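Local coordinates for protein HTH-type transcriptional regulator PrpR (Mycobacterium tuberculosis, PDB 6D2S) that regulates transcription of the genes for short-chain fatty acid catabolism, acting on both the glyoxylate and methylcitrate cycles, and is needed for using cholesterol-derived propionate, at residues Arg139-Ala144 / His168-Leu173; Phe134-Arg139 / Phe159-Glu164. All coordinates share one frame; numbering follows the deposited sequence.

Contact 1 (Arg139-Ala144 / His168-Leu173); sequences REFHRA and HRLSTL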
ATOM      1  N   ARG A 139      -0.213  -0.560 -14.705  1.00 10.96           N
ATOM      2  CA  ARG A 139      -1.125  -0.186 -15.779  1.00 12.43           C
ATOM      3  C   ARG A 139      -2.489  -0.833 -15.588  1.00 13.99           C
ATOM      4  O   ARG A 139      -3.527  -0.200 -15.820  1.00 14.41           O
ATOM      5  CB  ARG A 139      -0.540  -0.572 -17.142  1.00 18.23           C
ATOM      6  CG  ARG A 139       0.658   0.260 -17.575  1.00 27.06           C
ATOM      7  CD  ARG A 139       1.057  -0.093 -18.999  1.00 48.67           C
ATOM      8  NE  ARG A 139       2.225   0.652 -19.454  1.00 72.32           N
ATOM      9  CZ  ARG A 139       2.795   0.492 -20.646  1.00 88.64           C
ATOM     10  NH1 ARG A 139       2.303  -0.388 -21.508  1.00 92.68           N
ATOM     11  NH2 ARG A 139       3.859   1.213 -20.977  1.00 92.61           N
ATOM     12  N   GLU A 140      -2.504  -2.100 -15.186  1.00 14.36           N
ATOM     13  CA  GLU A 140      -3.769  -2.782 -14.946  1.00 14.03           C
ATOM     14  C   GLU A 140      -4.536  -2.121 -13.807  1.00 12.70           C
ATOM     15  O   GLU A 140      -5.754  -1.922 -13.900  1.00 14.79           O
ATOM     16  CB  GLU A 140      -3.511  -4.263 -14.639  1.00 18.45           C
ATOM     17  CG  GLU A 140      -4.776  -5.041 -14.313  1.00 20.01           C
ATOM     18  CD  GLU A 140      -4.517  -6.526 -14.067  1.00 28.31           C
ATOM     19  OE1 GLU A 140      -3.476  -7.044 -14.524  1.00 27.98           O
ATOM     20  OE2 GLU A 140      -5.359  -7.164 -13.406  1.00 28.67           O
ATOM     21  N   PHE A 141      -3.844  -1.791 -12.714  1.00 12.54           N
ATOM     22  CA  PHE A 141      -4.502  -1.173 -11.571  1.00 13.91           C
ATOM     23  C   PHE A 141      -4.998   0.228 -11.911  1.00 12.58           C
ATOM     24  O   PHE A 141      -6.126   0.605 -11.554  1.00 12.18           O
ATOM     25  CB  PHE A 141      -3.533  -1.132 -10.385  1.00  9.58           C
ATOM     26  CG  PHE A 141      -4.128  -0.543  -9.144  1.00 10.75           C
ATOM     27  CD1 PHE A 141      -5.063  -1.255  -8.406  1.00 12.51           C
ATOM     28  CD2 PHE A 141      -3.737   0.728  -8.703  1.00 11.66           C
ATOM     29  CE1 PHE A 141      -5.625  -0.705  -7.246  1.00 13.00           C
ATOM     30  CE2 PHE A 141      -4.287   1.275  -7.551  1.00 14.22           C
ATOM     31  CZ  PHE A 141      -5.235   0.563  -6.825  1.00 13.72           C
ATOM     32  N   HIS A 142      -4.168   1.006 -12.609  1.00 11.77           N
ATOM     33  CA  HIS A 142      -4.571   2.349 -13.029  1.00 13.87           C
ATOM     34  C   HIS A 142      -5.806   2.286 -13.911  1.00 15.14           C
ATOM     35  O   HIS A 142      -6.770   3.039 -13.707  1.00 14.31           O
ATOM     36  CB  HIS A 142      -3.409   3.032 -13.759  1.00 11.65           C
ATOM     37  CG  HIS A 142      -3.702   4.439 -14.189  1.00 17.64           C
ATOM     38  ND1 HIS A 142      -4.256   4.743 -15.416  1.00 27.65           N
ATOM     39  CD2 HIS A 142      -3.506   5.622 -13.562  1.00 26.82           C
ATOM     40  CE1 HIS A 142      -4.395   6.054 -15.521  1.00 29.77           C
ATOM     41  NE2 HIS A 142      -3.938   6.611 -14.413  1.00 23.53           N
ATOM     42  N   ARG A 143      -5.794   1.384 -14.902  1.00 12.52           N
ATOM     43  CA  ARG A 143      -6.958   1.216 -15.765  0.55 16.34           C
ATOM     44  C   ARG A 143      -8.189   0.830 -14.954  1.00 16.14           C
ATOM     45  O   ARG A 143      -9.286   1.348 -15.199  1.00 18.17           O
ATOM     46  CB  ARG A 143      -6.662   0.168 -16.842  0.55 17.44           C
ATOM     47  CG  ARG A 143      -7.799  -0.089 -17.820  0.55 26.58           C
ATOM     48  CD  ARG A 143      -7.363  -1.030 -18.949  0.55 33.82           C
ATOM     49  NE  ARG A 143      -7.034  -2.379 -18.480  0.55 38.17           N
ATOM     50  CZ  ARG A 143      -5.796  -2.854 -18.350  0.55 41.37           C
ATOM     51  NH1 ARG A 143      -4.751  -2.092 -18.654  0.55 41.15           N
ATOM     52  NH2 ARG A 143      -5.601  -4.095 -17.917  0.55 38.90           N
ATOM     53  N   ALA A 144      -8.026  -0.066 -13.978  1.00 14.32           N
ATOM     54  CA  ALA A 144      -9.162  -0.487 -13.163  1.00 16.51           C
ATOM     55  C   ALA A 144      -9.672   0.655 -12.299  1.00 15.10           C
ATOM     56  O   ALA A 144     -10.887   0.812 -12.119  1.00 15.39           O
ATOM     57  CB  ALA A 144      -8.769  -1.679 -12.283  1.00 15.76           C
ATOM     58  N   HIS A 168      -3.226   2.739  -0.263  1.00 11.89           N
ATOM     59  CA  HIS A 168      -1.808   3.030  -0.397  1.00 12.89           C
ATOM     60  C   HIS A 168      -1.390   2.991  -1.856  1.00  8.65           C
ATOM     61  O   HIS A 168      -0.674   3.882  -2.329  1.00 11.94           O
ATOM     62  CB  HIS A 168      -0.959   2.068   0.433  1.00 17.88           C
ATOM     63  CG  HIS A 168       0.484   2.461   0.465  1.00 27.94           C
ATOM     64  ND1 HIS A 168       1.369   2.118  -0.535  1.00 28.09           N
ATOM     65  CD2 HIS A 168       1.184   3.217   1.344  1.00 33.20           C
ATOM     66  CE1 HIS A 168       2.557   2.626  -0.263  1.00 32.09           C
ATOM     67  NE2 HIS A 168       2.472   3.299   0.871  1.00 34.68           N
ATOM     68  N   ARG A 169      -1.846   1.985  -2.605  1.00 11.89           N
ATOM     69  CA  ARG A 169      -1.467   1.929  -4.015  1.00 10.63           C
ATOM     70  C   ARG A 169      -1.991   3.138  -4.789  1.00  8.51           C
ATOM     71  O   ARG A 169      -1.291   3.684  -5.655  1.00  9.88           O
ATOM     72  CB  ARG A 169      -1.964   0.632  -4.658  1.00 10.95           C
ATOM     73  CG  ARG A 169      -1.449   0.444  -6.069  1.00 10.38           C
ATOM     74  CD  ARG A 169       0.067   0.143  -6.081  1.00 11.42           C
ATOM     75  NE  ARG A 169       0.537  -0.334  -7.393  1.00 10.73           N
ATOM     76  CZ  ARG A 169       1.565   0.184  -8.072  1.00 12.00           C
ATOM     77  NH1 ARG A 169       2.232   1.232  -7.597  1.00 10.98           N
ATOM     78  NH2 ARG A 169       1.934  -0.353  -9.235  1.00  9.37           N
ATOM     79  N   LEU A 170      -3.227   3.560  -4.521  1.00 10.12           N
ATOM     80  CA  LEU A 170      -3.740   4.744  -5.213  1.00 12.50           C
ATOM     81  C   LEU A 170      -2.837   5.951  -4.961  1.00 11.57           C
ATOM     82  O   LEU A 170      -2.625   6.782  -5.856  1.00 12.14           O
ATOM     83  CB  LEU A 170      -5.181   5.041  -4.774  1.00  9.60           C
ATOM     84  CG  LEU A 170      -6.265   4.062  -5.248  1.00 12.49           C
ATOM     85  CD1 LEU A 170      -7.589   4.331  -4.523  1.00 12.08           C
ATOM     86  CD2 LEU A 170      -6.465   4.201  -6.763  1.00 11.49           C
ATOM     87  N   SER A 171      -2.269   6.041  -3.767  1.00 11.14           N
ATOM     88  CA  SER A 171      -1.398   7.162  -3.423  1.00 12.23           C
ATOM     89  C   SER A 171      -0.009   7.063  -4.056  1.00 13.31           C
ATOM     90  O   SER A 171       0.785   8.000  -3.902  1.00 13.12           O
ATOM     91  CB  SER A 171      -1.256   7.275  -1.900  1.00 14.99           C
ATOM     92  OG  SER A 171      -0.305   6.347  -1.387  1.00 15.57           O
ATOM     93  N   THR A 172       0.307   5.975  -4.753  1.00 10.92           N
ATOM     94  CA  THR A 172       1.591   5.834  -5.435  1.00 10.60           C
ATOM     95  C   THR A 172       1.508   6.067  -6.939  1.00 11.12           C
ATOM     96  O   THR A 172       2.518   5.882  -7.623  1.00 10.51           O
ATOM     97  CB  THR A 172       2.199   4.433  -5.203  1.00 12.70           C
ATOM     98  OG1 THR A 172       1.390   3.428  -5.851  1.00 11.69           O
ATOM     99  CG2 THR A 172       2.321   4.123  -3.705  1.00 13.19           C
ATOM    100  N   LEU A 173       0.342   6.424  -7.486  1.00 10.68           N
ATOM    101  CA  LEU A 173       0.176   6.468  -8.943  1.00 10.75           C
ATOM    102  C   LEU A 173       0.733   7.773  -9.520  1.00 14.67           C
ATOM    103  O   LEU A 173       0.020   8.594 -10.097  1.00 11.46           O
ATOM    104  CB  LEU A 173      -1.290   6.272  -9.329  1.00 11.00           C
ATOM    105  CG  LEU A 173      -1.888   4.936  -8.878  1.00 10.39           C
ATOM    106  CD1 LEU A 173      -3.289   4.751  -9.445  1.00 10.96           C
ATOM    107  CD2 LEU A 173      -0.982   3.747  -9.256  1.00 10.61           C
TER

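Contact 2 (Phe134-Arg139 / Phe159-Glu164); sequences FLLPYR and FGVGFE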
ATOM      1  N   PHE A 134       3.452  -5.390  -7.125  1.00  8.74           N
ATOM      2  CA  PHE A 134       3.307  -6.694  -7.766  1.00 10.96           C
ATOM      3  C   PHE A 134       1.853  -7.174  -7.726  1.00 12.69           C
ATOM      4  O   PHE A 134       1.306  -7.633  -8.742  1.00 12.89           O
ATOM      5  CB  PHE A 134       4.234  -7.703  -7.072  1.00 11.97           C
ATOM      6  CG  PHE A 134       4.414  -8.981  -7.847  1.00 14.11           C
ATOM      7  CD1 PHE A 134       3.414  -9.941  -7.860  1.00 14.34           C
ATOM      8  CD2 PHE A 134       5.561  -9.205  -8.582  1.00 18.47           C
ATOM      9  CE1 PHE A 134       3.557 -11.111  -8.593  1.00 18.23           C
ATOM     10  CE2 PHE A 134       5.700 -10.373  -9.324  1.00 16.69           C
ATOM     11  CZ  PHE A 134       4.698 -11.321  -9.319  1.00 17.92           C
ATOM     12  N   LEU A 135       1.219  -7.088  -6.550  1.00 10.58           N
ATOM     13  CA  LEU A 135      -0.194  -7.447  -6.420  1.00 10.92           C
ATOM     14  C   LEU A 135      -1.088  -6.550  -7.258  1.00 12.08           C
ATOM     15  O   LEU A 135      -2.150  -6.985  -7.726  1.00 13.51           O
ATOM     16  CB  LEU A 135      -0.631  -7.355  -4.959  1.00 10.57           C
ATOM     17  CG  LEU A 135      -0.397  -8.618  -4.125  1.00 17.92           C
ATOM     18  CD1 LEU A 135       1.075  -9.018  -4.163  1.00 18.99           C
ATOM     19  CD2 LEU A 135      -0.874  -8.376  -2.712  1.00 15.81           C
ATOM     20  N   LEU A 136      -0.704  -5.286  -7.417  1.00 10.44           N
ATOM     21  CA  LEU A 136      -1.509  -4.293  -8.120  1.00 11.16           C
ATOM     22  C   LEU A 136      -0.639  -3.700  -9.219  1.00 11.32           C
ATOM     23  O   LEU A 136      -0.141  -2.570  -9.105  1.00 12.03           O
ATOM     24  CB  LEU A 136      -2.019  -3.224  -7.154  1.00 11.29           C
ATOM     25  CG  LEU A 136      -2.744  -3.820  -5.943  1.00 11.60           C
ATOM     26  CD1 LEU A 136      -2.945  -2.744  -4.847  1.00 13.56           C
ATOM     27  CD2 LEU A 136      -4.083  -4.435  -6.388  1.00 12.32           C
ATOM     28  N   PRO A 137      -0.412  -4.456 -10.290  1.00 11.08           N
ATOM     29  CA  PRO A 137       0.500  -3.993 -11.342  1.00 12.33           C
ATOM     30  C   PRO A 137      -0.001  -2.691 -11.951  1.00 11.26           C
ATOM     31  O   PRO A 137      -1.197  -2.515 -12.201  1.00 11.41           O
ATOM     32  CB  PRO A 137       0.500  -5.150 -12.355  1.00 16.29           C
ATOM     33  CG  PRO A 137      -0.747  -5.923 -12.065  1.00 17.52           C
ATOM     34  CD  PRO A 137      -0.950  -5.799 -10.573  1.00 15.24           C
ATOM     35  N   TYR A 138       0.942  -1.786 -12.224  1.00 10.62           N
ATOM     36  CA  TYR A 138       0.597  -0.374 -12.393  1.00 11.49           C
ATOM     37  C   TYR A 138      -0.474  -0.148 -13.458  1.00 14.52           C
ATOM     38  O   TYR A 138      -1.516   0.459 -13.182  1.00 10.44           O
ATOM     39  CB  TYR A 138       1.859   0.444 -12.716  1.00 11.71           C
ATOM     40  CG  TYR A 138       1.642   1.931 -12.537  1.00  9.90           C
ATOM     41  CD1 TYR A 138       0.920   2.664 -13.482  1.00  9.78           C
ATOM     42  CD2 TYR A 138       2.141   2.596 -11.422  1.00 12.40           C
ATOM     43  CE1 TYR A 138       0.698   4.021 -13.322  1.00  9.81           C
ATOM     44  CE2 TYR A 138       1.920   3.972 -11.252  1.00 10.00           C
ATOM     45  CZ  TYR A 138       1.201   4.670 -12.211  1.00  9.87           C
ATOM     46  OH  TYR A 138       0.987   6.022 -12.055  1.00 11.09           O
ATOM     47  N   ARG A 139      -0.213  -0.560 -14.705  1.00 10.96           N
ATOM     48  CA  ARG A 139      -1.125  -0.186 -15.779  1.00 12.43           C
ATOM     49  C   ARG A 139      -2.489  -0.833 -15.588  1.00 13.99           C
ATOM     50  O   ARG A 139      -3.527  -0.200 -15.820  1.00 14.41           O
ATOM     51  CB  ARG A 139      -0.540  -0.572 -17.142  1.00 18.23           C
ATOM     52  CG  ARG A 139       0.658   0.260 -17.575  1.00 27.06           C
ATOM     53  CD  ARG A 139       1.057  -0.093 -18.999  1.00 48.67           C
ATOM     54  NE  ARG A 139       2.225   0.652 -19.454  1.00 72.32           N
ATOM     55  CZ  ARG A 139       2.795   0.492 -20.646  1.00 88.64           C
ATOM     56  NH1 ARG A 139       2.303  -0.388 -21.508  1.00 92.68           N
ATOM     57  NH2 ARG A 139       3.859   1.213 -20.977  1.00 92.61           N
ATOM     58  N   PHE A 159      -9.152  -7.112  -7.031  1.00 14.72           N
ATOM     59  CA  PHE A 159      -7.789  -7.621  -6.916  1.00 14.01           C
ATOM     60  C   PHE A 159      -7.591  -8.535  -5.714  1.00 18.27           C
ATOM     61  O   PHE A 159      -6.535  -9.171  -5.610  1.00 19.58           O
ATOM     62  CB  PHE A 159      -6.786  -6.463  -6.868  1.00 13.23           C
ATOM     63  CG  PHE A 159      -6.689  -5.728  -8.167  1.00 13.74           C
ATOM     64  CD1 PHE A 159      -5.852  -6.183  -9.171  1.00 18.45           C
ATOM     65  CD2 PHE A 159      -7.472  -4.612  -8.409  1.00 15.49           C
ATOM     66  CE1 PHE A 159      -5.767  -5.522 -10.388  1.00 20.43           C
ATOM     67  CE2 PHE A 159      -7.393  -3.941  -9.630  1.00 15.95           C
ATOM     68  CZ  PHE A 159      -6.541  -4.398 -10.621  1.00 20.02           C
ATOM     69  N   GLY A 160      -8.590  -8.644  -4.841  1.00 17.28           N
ATOM     70  CA  GLY A 160      -8.506  -9.517  -3.683  1.00 19.98           C
ATOM     71  C   GLY A 160      -7.644  -8.995  -2.558  1.00 21.27           C
ATOM     72  O   GLY A 160      -7.007  -9.791  -1.850  1.00 17.57           O
ATOM     73  N   VAL A 161      -7.609  -7.679  -2.355  1.00 15.95           N
ATOM     74  CA  VAL A 161      -6.755  -7.071  -1.345  1.00 15.13           C
ATOM     75  C   VAL A 161      -7.601  -6.184  -0.438  1.00 15.27           C
ATOM     76  O   VAL A 161      -8.749  -5.854  -0.740  1.00 19.10           O
ATOM     77  CB  VAL A 161      -5.595  -6.269  -1.974  1.00 17.98           C
ATOM     78  CG1 VAL A 161      -4.718  -7.196  -2.820  1.00 13.67           C
ATOM     79  CG2 VAL A 161      -6.131  -5.124  -2.828  1.00 18.37           C
ATOM     80  N   GLY A 162      -7.006  -5.790   0.692  1.00 16.34           N
ATOM     81  CA  GLY A 162      -7.722  -5.009   1.681  1.00 13.81           C
ATOM     82  C   GLY A 162      -7.785  -3.519   1.365  1.00 17.68           C
ATOM     83  O   GLY A 162      -7.089  -2.998   0.497  1.00 15.75           O
ATOM     84  N   PHE A 163      -8.654  -2.841   2.116  1.00 15.64           N
ATOM     85  CA  PHE A 163      -8.950  -1.427   1.889  1.00 13.41           C
ATOM     86  C   PHE A 163      -7.691  -0.560   1.951  1.00 14.02           C
ATOM     87  O   PHE A 163      -7.460   0.273   1.066  1.00 14.56           O
ATOM     88  CB  PHE A 163      -9.980  -0.976   2.923  1.00 18.39           C
ATOM     89  CG  PHE A 163     -10.595   0.366   2.638  1.00 22.99           C
ATOM     90  CD1 PHE A 163     -10.020   1.521   3.133  1.00 22.25           C
ATOM     91  CD2 PHE A 163     -11.759   0.463   1.888  1.00 21.75           C
ATOM     92  CE1 PHE A 163     -10.594   2.759   2.887  1.00 23.93           C
ATOM     93  CE2 PHE A 163     -12.336   1.696   1.638  1.00 20.15           C
ATOM     94  CZ  PHE A 163     -11.747   2.845   2.133  1.00 24.64           C
ATOM     95  N   GLU A 164      -6.861  -0.724   2.993  1.00 12.80           N
ATOM     96  CA  GLU A 164      -5.686   0.140   3.079  1.00 14.75           C
ATOM     97  C   GLU A 164      -4.656  -0.205   2.012  1.00 15.38           C
ATOM     98  O   GLU A 164      -3.880   0.669   1.605  1.00 13.24           O
ATOM     99  CB  GLU A 164      -5.055   0.086   4.477  1.00 15.30           C
ATOM    100  CG  GLU A 164      -4.382  -1.229   4.839  1.00 19.70           C
ATOM    101  CD  GLU A 164      -5.323  -2.210   5.521  1.00 22.60           C
ATOM    102  OE1 GLU A 164      -6.540  -2.218   5.198  1.00 18.72           O
ATOM    103  OE2 GLU A 164      -4.835  -2.964   6.396  1.00 18.74           O
TER

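Contact 1 (Arg139-Ala144 / His168-Leu173)
The phenyl ring of Phe141 carries this contact, with Arg169 CG over one face, 3.3 Å from Phe141 CE2; Arg169 CB also reaches Phe141 CE2 and CZ. The Leu170 and Leu173 side chains each cross that of Phe141 at about a right angle, their methyls meeting the ring obliquely. Leu170 does so through CD2, 3.7 Å from Phe141 CE2, while Leu173 brings CD1 to 4.1 Å from the same CE2. At the second flat group, the imidazole of His142, His142 CD2 lies 4.2 Å from Leu173 CD1, again an oblique approach; His142 NE2 is hydrogen-bonded to the carbonyl of Arg179. Phe141 CG stands anti to the backbone N (chi1 -179°), which puts CG on the side of helix 163-170. Both segments belong to the IrrE N-terminal-like part of the chain, related in sequence to M78 peptidases, and the second runs from helix 163-170 into a type I turn over Leu170-Leu173. At that turn the Arg169 carbonyl O accepts from both the backbone N and OG1 of Thr172, the latter at 2.7 Å. The arginine chain bends at chi2. Its guanidinium is nearly parallel to the Phe141 ring (14°) but lies to the side of it, not over it. Arg169 NH1 donates to Thr172 OG1 at 2.9 Å, with that oxygen 21° out of the guanidinium plane, and also forms a salt bridge with Asp22, whose carboxylate probably offsets the charge of this buried arginine.

Contact 2 (Phe134-Arg139 / Phe159-Glu164)
Leu136 pushes its CD2 methyl against the root of the Phe159 side chain, 3.4 Å from Phe159 CG and equally close to Phe159 CB. The methyl approaches the ring obliquely, and the two side chains pass at a slant. Leu136 CD2 is also 3.7 Å from Phe159 CD1 and 3.9 Å from Phe159 CD2, so a single methyl group spans the base of the phenyl ring. Phe159 CG is anti to its own carbonyl carbon (chi1 -69°), which sets it beside the backbone N, where Leu136 CD2 meets it. The Phe159 side chain also touches Glu140 and Ala144 of helix 138-147. On the Val161 side, Leu136 CD2 also meets Val161 CG2, but at a looser 4.2 Å. Beside this pair Leu135 CD2 touches Val161 CG1 at 4.0 Å, and the carbonyl O of Leu135 lies 4.1 Å from Phe159 CD1. The contact joins two helix-to-helix connections of the IrrE N-terminal-like part. In one, Leu136 leaves helix 116-135 and Pro137 takes the N-cap position of helix 138-147. In the other, Gly160 follows helix 152-159 with positive phi (76°), and Gly162 is the N-cap residue of helix 163-170. Leu135 also packs on Leu39 of helix 39-51, which brings a further helix to this buried site. No hydrogen bond or salt bridge runs between the two segments: methyl groups and one aromatic ring hold the connections together, an association that depends on shape and exclusion of water rather than on directional bonds.

Contacts 1 and 2 have centres 8 Å apart, both well inside the chain. Along the sequence their segments alternate, 134-139, 139-144, 159-164, then 168-173, with Arg139 common to the first two. Both contacts use helices 138-147 and 163-170. Contact 2 joins the chain around the starts of those two helices, whereas contact 1 joins the body of the first to the far end of the second. A probable hydrogen bond of 2.9 Å from Arg169 NE to Leu136 O links them directly. Together they tie helices 116-135, 138-147, 152-159 and 163-170 to one another; strand 183-189 of the five-stranded antiparallel sheet follows later in the chain.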